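Local coordinates for protein esterase LipW (Mycobacterium marinum, PDB 3QH4) that probably acts as an esterase, a serine hydrolase of the alpha/beta hydrolase fold that splits ester bonds in a narrow range of substrates, at residues Pro74-Arg79 / Asn100-His105; Ile188-His193 / Gly246-Leu251. One frame throughout, in Å; residues are numbered along the deposited sequence.

Contact 1. Residues Pro74-Arg79 / Asn100-His105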
loop_
_atom_site.group_PDB
_atom_site.type_symbol
_atom_site.label_atom_id
_atom_site.label_comp_id
_atom_site.label_asym_id
_atom_site.label_seq_id
_atom_site.Cartn_x
_atom_site.Cartn_y
_atom_site.Cartn_z
ATOM N N PRO A 74 1.361 -16.616 -1.984
ATOM C CA PRO A 74 0.937 -16.359 -3.375
ATOM C C PRO A 74 1.342 -14.956 -3.808
ATOM O O PRO A 74 1.449 -14.048 -2.975
ATOM C CB PRO A 74 -0.585 -16.454 -3.331
ATOM C CG PRO A 74 -0.884 -17.235 -2.051
ATOM C CD PRO A 74 0.210 -16.803 -1.090
ATOM N N VAL A 75 1.615 -14.829 -5.096
ATOM C CA VAL A 75 1.961 -13.549 -5.696
ATOM C C VAL A 75 1.207 -13.397 -7.002
ATOM O O VAL A 75 0.784 -14.390 -7.621
ATOM C CB VAL A 75 3.489 -13.379 -5.936
ATOM C CG1 VAL A 75 4.261 -13.274 -4.592
ATOM C CG2 VAL A 75 4.048 -14.510 -6.833
ATOM N N ARG A 76 1.007 -12.148 -7.405
ATOM C CA ARG A 76 0.520 -11.859 -8.754
ATOM C C ARG A 76 1.584 -11.037 -9.460
ATOM O O ARG A 76 2.037 -10.015 -8.949
ATOM C CB ARG A 76 -0.819 -11.118 -8.724
ATOM C CG ARG A 76 -1.358 -10.813 -10.147
ATOM C CD ARG A 76 -2.849 -10.509 -10.123
ATOM N NE ARG A 76 -3.635 -11.671 -9.689
ATOM C CZ ARG A 76 -4.893 -11.617 -9.265
ATOM N NH1 ARG A 76 -5.549 -10.452 -9.193
ATOM N NH2 ARG A 76 -5.507 -12.757 -8.913
ATOM N N ILE A 77 1.976 -11.489 -10.643
ATOM C CA ILE A 77 3.050 -10.818 -11.356
ATOM C C ILE A 77 2.475 -10.098 -12.570
ATOM O O ILE A 77 1.810 -10.723 -13.416
ATOM C CB ILE A 77 4.163 -11.802 -11.766
ATOM C CG1 ILE A 77 4.633 -12.602 -10.544
ATOM C CG2 ILE A 77 5.365 -11.046 -12.381
ATOM C CD1 ILE A 77 5.573 -13.756 -10.887
ATOM N N TYR A 78 2.768 -8.799 -12.648
ATOM C CA TYR A 78 2.307 -7.939 -13.741
ATOM C C TYR A 78 3.513 -7.575 -14.573
ATOM O O TYR A 78 4.534 -7.175 -14.024
ATOM C CB TYR A 78 1.681 -6.656 -13.162
ATOM C CG TYR A 78 0.531 -6.876 -12.209
ATOM C CD1 TYR A 78 0.758 -7.273 -10.886
ATOM C CD2 TYR A 78 -0.779 -6.641 -12.618
ATOM C CE1 TYR A 78 -0.294 -7.446 -10.011
ATOM C CE2 TYR A 78 -1.845 -6.801 -11.760
ATOM C CZ TYR A 78 -1.590 -7.207 -10.454
ATOM O OH TYR A 78 -2.637 -7.357 -9.609
ATOM N N ARG A 79 3.443 -7.759 -15.902
ATOM C CA ARG A 79 4.598 -7.419 -16.723
ATOM C C ARG A 79 4.156 -6.468 -17.850
ATOM O O ARG A 79 3.298 -6.813 -18.687
ATOM C CB ARG A 79 5.302 -8.668 -17.268
ATOM C CG ARG A 79 5.885 -9.607 -16.182
ATOM C CD ARG A 79 6.475 -10.823 -16.835
ATOM N NE ARG A 79 7.341 -11.614 -15.970
ATOM C CZ ARG A 79 6.940 -12.685 -15.291
ATOM N NH1 ARG A 79 5.666 -13.077 -15.342
ATOM N NH2 ARG A 79 7.812 -13.360 -14.538
ATOM N N ASN A 100 -6.527 -9.371 -0.682
ATOM C CA ASN A 100 -5.830 -10.459 -1.373
ATOM C C ASN A 100 -5.289 -9.867 -2.691
ATOM O O ASN A 100 -5.185 -8.640 -2.811
ATOM C CB ASN A 100 -6.798 -11.644 -1.607
ATOM C CG ASN A 100 -8.013 -11.262 -2.505
ATOM O OD1 ASN A 100 -8.026 -10.206 -3.153
ATOM N ND2 ASN A 100 -9.031 -12.126 -2.529
ATOM N N LEU A 101 -4.954 -10.704 -3.672
ATOM C CA LEU A 101 -4.363 -10.220 -4.927
ATOM C C LEU A 101 -5.307 -9.379 -5.801
ATOM O O LEU A 101 -4.850 -8.670 -6.699
ATOM C CB LEU A 101 -3.784 -11.400 -5.727
ATOM C CG LEU A 101 -2.660 -12.148 -4.985
ATOM C CD1 LEU A 101 -2.245 -13.408 -5.793
ATOM C CD2 LEU A 101 -1.454 -11.205 -4.696
ATOM N N ASP A 102 -6.606 -9.477 -5.553
ATOM C CA ASP A 102 -7.586 -8.708 -6.328
ATOM C C ASP A 102 -7.808 -7.286 -5.792
ATOM O O ASP A 102 -8.336 -6.415 -6.501
ATOM C CB ASP A 102 -8.928 -9.470 -6.369
ATOM C CG ASP A 102 -8.845 -10.777 -7.156
ATOM O OD1 ASP A 102 -8.086 -10.867 -8.141
ATOM O OD2 ASP A 102 -9.574 -11.743 -6.796
ATOM N N THR A 103 -7.409 -7.051 -4.536
ATOM C CA THR A 103 -7.803 -5.819 -3.832
ATOM C C THR A 103 -7.316 -4.569 -4.561
ATOM O O THR A 103 -8.123 -3.679 -4.907
ATOM C CB THR A 103 -7.285 -5.818 -2.409
ATOM O OG1 THR A 103 -7.783 -6.999 -1.729
ATOM C CG2 THR A 103 -7.713 -4.505 -1.696
ATOM N N ASP A 104 -6.005 -4.511 -4.786
ATOM C CA ASP A 104 -5.354 -3.375 -5.427
ATOM C C ASP A 104 -4.892 -3.762 -6.831
ATOM O O ASP A 104 -3.885 -3.255 -7.344
ATOM C CB ASP A 104 -4.141 -2.935 -4.593
ATOM C CG ASP A 104 -4.540 -2.139 -3.355
ATOM O OD1 ASP A 104 -5.728 -1.765 -3.221
ATOM O OD2 ASP A 104 -3.626 -1.836 -2.568
ATOM N N HIS A 105 -5.631 -4.680 -7.456
ATOM C CA HIS A 105 -5.296 -5.099 -8.843
ATOM C C HIS A 105 -5.233 -3.887 -9.804
ATOM O O HIS A 105 -4.299 -3.791 -10.591
ATOM C CB HIS A 105 -6.334 -6.136 -9.276
ATOM C CG HIS A 105 -6.118 -6.735 -10.635
ATOM N ND1 HIS A 105 -5.089 -7.614 -10.917
ATOM C CD2 HIS A 105 -6.862 -6.651 -11.761
ATOM C CE1 HIS A 105 -5.185 -8.004 -12.179
ATOM N NE2 HIS A 105 -6.259 -7.447 -12.709
HETATM O O HOH W 1 -2.549 -7.277 -6.644
#
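R76 and Y78 of the second strand of an alpha/beta hydrolase sheet reach over to L101 and D102 in a loop and to H105, the first residue of helix 105-115. R76 NH1 donates to D102 OD1 at 2.8 Å in a nearly straight hydrogen bond (164°) that is part of a salt bridge. The carboxylate oxygen lies in the guanidinium plane and is met on its anti side. NH2 adds a weak bond to the same oxygen. R76 NE forms a second salt bridge, with D62 of strand 59-66, so the guanidinium joins two acidic groups. L101 CB covers the centre of one guanidinium face, 3.7 Å from R76 CZ. At the tip of the same leucine, L101 CD1 packs on the backbone at V75 C.

The H105 ring stands perpendicular to the guanidinium and is held at both nitrogens. NE2 bonds to T53 OG1 of helix 31-56. D102 O is taken by R45 NE of the same helix. One water gives a hydrogen bond to L101 O at 2.7 Å and bonds to Y78 OH. The Y78 hydroxyl has a second partner in H105 ND1, 2.8 Å from OH.

Contact 2. Residues Ile188-His193 / Gly246-Leu251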
loop_
_atom_site.group_PDB
_atom_site.type_symbol
_atom_site.label_atom_id
_atom_site.label_comp_id
_atom_site.label_asym_id
_atom_site.label_seq_id
_atom_site.Cartn_x
_atom_site.Cartn_y
_atom_site.Cartn_z
ATOM N N ILE A 188 15.940 0.933 -4.866
ATOM C CA ILE A 188 16.240 2.257 -5.373
ATOM C C ILE A 188 15.106 3.267 -5.219
ATOM O O ILE A 188 15.307 4.474 -5.432
ATOM C CB ILE A 188 16.711 2.247 -6.842
ATOM C CG1 ILE A 188 15.582 1.808 -7.792
ATOM C CG2 ILE A 188 17.999 1.365 -6.974
ATOM C CD1 ILE A 188 15.930 2.032 -9.276
ATOM N N PHE A 189 13.921 2.794 -4.840
ATOM C CA PHE A 189 12.809 3.719 -4.720
ATOM C C PHE A 189 11.734 3.104 -3.860
ATOM O O PHE A 189 11.538 1.879 -3.916
ATOM C CB PHE A 189 12.211 4.018 -6.098
ATOM C CG PHE A 189 11.371 5.272 -6.131
ATOM C CD1 PHE A 189 11.978 6.520 -6.283
ATOM C CD2 PHE A 189 9.979 5.200 -6.022
ATOM C CE1 PHE A 189 11.200 7.688 -6.327
ATOM C CE2 PHE A 189 9.191 6.364 -6.021
ATOM C CZ PHE A 189 9.808 7.614 -6.186
ATOM N N GLN A 190 11.033 3.941 -3.094
ATOM C CA GLN A 190 9.842 3.469 -2.359
ATOM C C GLN A 190 8.646 4.350 -2.681
ATOM O O GLN A 190 8.715 5.593 -2.610
ATOM C CB GLN A 190 10.085 3.400 -0.831
ATOM C CG GLN A 190 10.432 4.721 -0.143
ATOM C CD GLN A 190 10.599 4.566 1.383
ATOM O OE1 GLN A 190 9.869 3.811 2.049
ATOM N NE2 GLN A 190 11.619 5.227 1.918
ATOM N N LEU A 191 7.523 3.705 -2.961
ATOM C CA LEU A 191 6.306 4.447 -3.323
ATOM C C LEU A 191 5.248 4.132 -2.275
ATOM O O LEU A 191 4.836 2.974 -2.119
ATOM C CB LEU A 191 5.848 4.020 -4.730
ATOM C CG LEU A 191 4.629 4.747 -5.298
ATOM C CD1 LEU A 191 4.782 4.866 -6.816
ATOM C CD2 LEU A 191 3.353 3.982 -4.926
ATOM N N LEU A 192 4.909 5.143 -1.484
ATOM C CA LEU A 192 4.030 4.954 -0.317
ATOM C C LEU A 192 2.743 5.750 -0.562
ATOM O O LEU A 192 2.702 6.988 -0.396
ATOM C CB LEU A 192 4.720 5.418 0.975
ATOM C CG LEU A 192 6.128 4.882 1.240
ATOM C CD1 LEU A 192 6.722 5.519 2.489
ATOM C CD2 LEU A 192 6.126 3.351 1.399
ATOM N N HIS A 193 1.704 5.044 -0.983
ATOM C CA HIS A 193 0.406 5.694 -1.154
ATOM C C HIS A 193 -0.445 5.619 0.113
ATOM O O HIS A 193 -0.682 4.533 0.654
ATOM C CB HIS A 193 -0.340 5.134 -2.386
ATOM C CG HIS A 193 -1.704 5.727 -2.577
ATOM N ND1 HIS A 193 -1.933 7.088 -2.532
ATOM C CD2 HIS A 193 -2.906 5.148 -2.830
ATOM C CE1 HIS A 193 -3.222 7.320 -2.729
ATOM N NE2 HIS A 193 -3.834 6.161 -2.899
ATOM N N GLY A 246 19.442 7.594 4.626
ATOM C CA GLY A 246 19.826 6.435 3.833
ATOM C C GLY A 246 18.686 5.603 3.269
ATOM O O GLY A 246 18.933 4.654 2.498
ATOM N N LEU A 247 17.453 5.928 3.650
ATOM C CA LEU A 247 16.296 5.289 3.013
ATOM C C LEU A 247 16.209 5.681 1.534
ATOM O O LEU A 247 16.739 6.738 1.139
ATOM C CB LEU A 247 15.003 5.651 3.750
ATOM C CG LEU A 247 14.918 5.071 5.165
ATOM C CD1 LEU A 247 13.662 5.590 5.884
ATOM C CD2 LEU A 247 14.901 3.513 5.160
ATOM N N PRO A 248 15.582 4.819 0.705
ATOM C CA PRO A 248 15.465 5.094 -0.728
ATOM C C PRO A 248 14.621 6.334 -1.007
ATOM O O PRO A 248 13.707 6.655 -0.228
ATOM C CB PRO A 248 14.765 3.855 -1.305
ATOM C CG PRO A 248 14.493 2.950 -0.174
ATOM C CD PRO A 248 14.966 3.539 1.100
ATOM N N ALA A 249 14.952 7.003 -2.111
ATOM C CA ALA A 249 14.101 8.036 -2.688
ATOM C C ALA A 249 12.630 7.614 -2.645
ATOM O O ALA A 249 12.298 6.439 -2.846
ATOM C CB ALA A 249 14.533 8.318 -4.095
ATOM N N THR A 250 11.763 8.577 -2.354
ATOM C CA THR A 250 10.379 8.284 -1.960
ATOM C C THR A 250 9.370 9.128 -2.744
ATOM O O THR A 250 9.652 10.309 -3.030
ATOM C CB THR A 250 10.225 8.593 -0.451
ATOM O OG1 THR A 250 11.089 7.718 0.286
ATOM C CG2 THR A 250 8.760 8.392 0.055
ATOM N N LEU A 251 8.233 8.507 -3.108
ATOM C CA LEU A 251 7.011 9.236 -3.469
ATOM C C LEU A 251 6.018 8.888 -2.388
ATOM O O LEU A 251 5.767 7.705 -2.131
ATOM C CB LEU A 251 6.449 8.815 -4.827
ATOM C CG LEU A 251 5.048 9.379 -5.096
ATOM C CD1 LEU A 251 5.057 10.939 -5.275
ATOM C CD2 LEU A 251 4.464 8.703 -6.359
HETATM O O HOH W 2 17.122 5.984 -3.697
#
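Two neighbouring parallel strands of the central alpha/beta hydrolase sheet, 189-193 and 250-255, pair here where the second one begins. Q190 is bridged with T250 and L191 with L251. Q190 N donates to A249 O at 2.8 Å. L251 N returns a bond to Q190 O at 3.0 Å. L192 N then donates to L251 O, almost straight at 175°. A water extends the link before the pairing starts: it donates to I188 O and accepts from A249 N.

On one face of the sheet lie Q190 and T250. CG of Q190 sits between the backbone N and the carbonyl carbon (chi1 61°), close to T250 OG1. The chain runs extended to CD, and Q190 NE2 makes a weak hydrogen bond of 3.3 Å to P248 O. T250 OG1 donates to the same P248 O at 2.9 Å, so this carbonyl accepts from two side chains. P248 CD lies beside Q190 NE2. Helix 167-181 covers this face, with A176 against Q190 and P248.

The other face carries L191 and L251. Their side chains run side by side in the same direction, with L191 CD1 3.9 Å from L251 CD2. The F189 ring turns back toward the second strand. One ring face has A249 O 3.4 Å above its plane, toward the rim, while F189 CZ touches L251 CB. L311 and A314 of helix 298-315 also touch F189.

The L191 side chain lies near, without touching, the probable nucleophile elbow at the end of strand 160-165. Parallel strands in mid-sheet, with helices 167-181 and 298-315 packed on the two faces, fit the core of the alpha/beta hydrolase fold.

Overall arrangement
Both contacts belong to the same mixed sheet but do not touch: their centres are 21 Å apart and their nearest atoms about 7 Å. Contact 2 is the more deeply buried. It joins two inner parallel strands through backbone hydrogen bonds, with leucines on one face and a glutamine and a threonine on the other. Contact 1 is only partly buried. It lies near the sheet edge formed by strand 59-66, and ties a strand to a loop rather than to another strand. The direct hydrogen bonds across it are between side chains, and a water reaches a backbone carbonyl. Helix 31-56 takes part. In sequence, contact 1 closes before contact 2 opens.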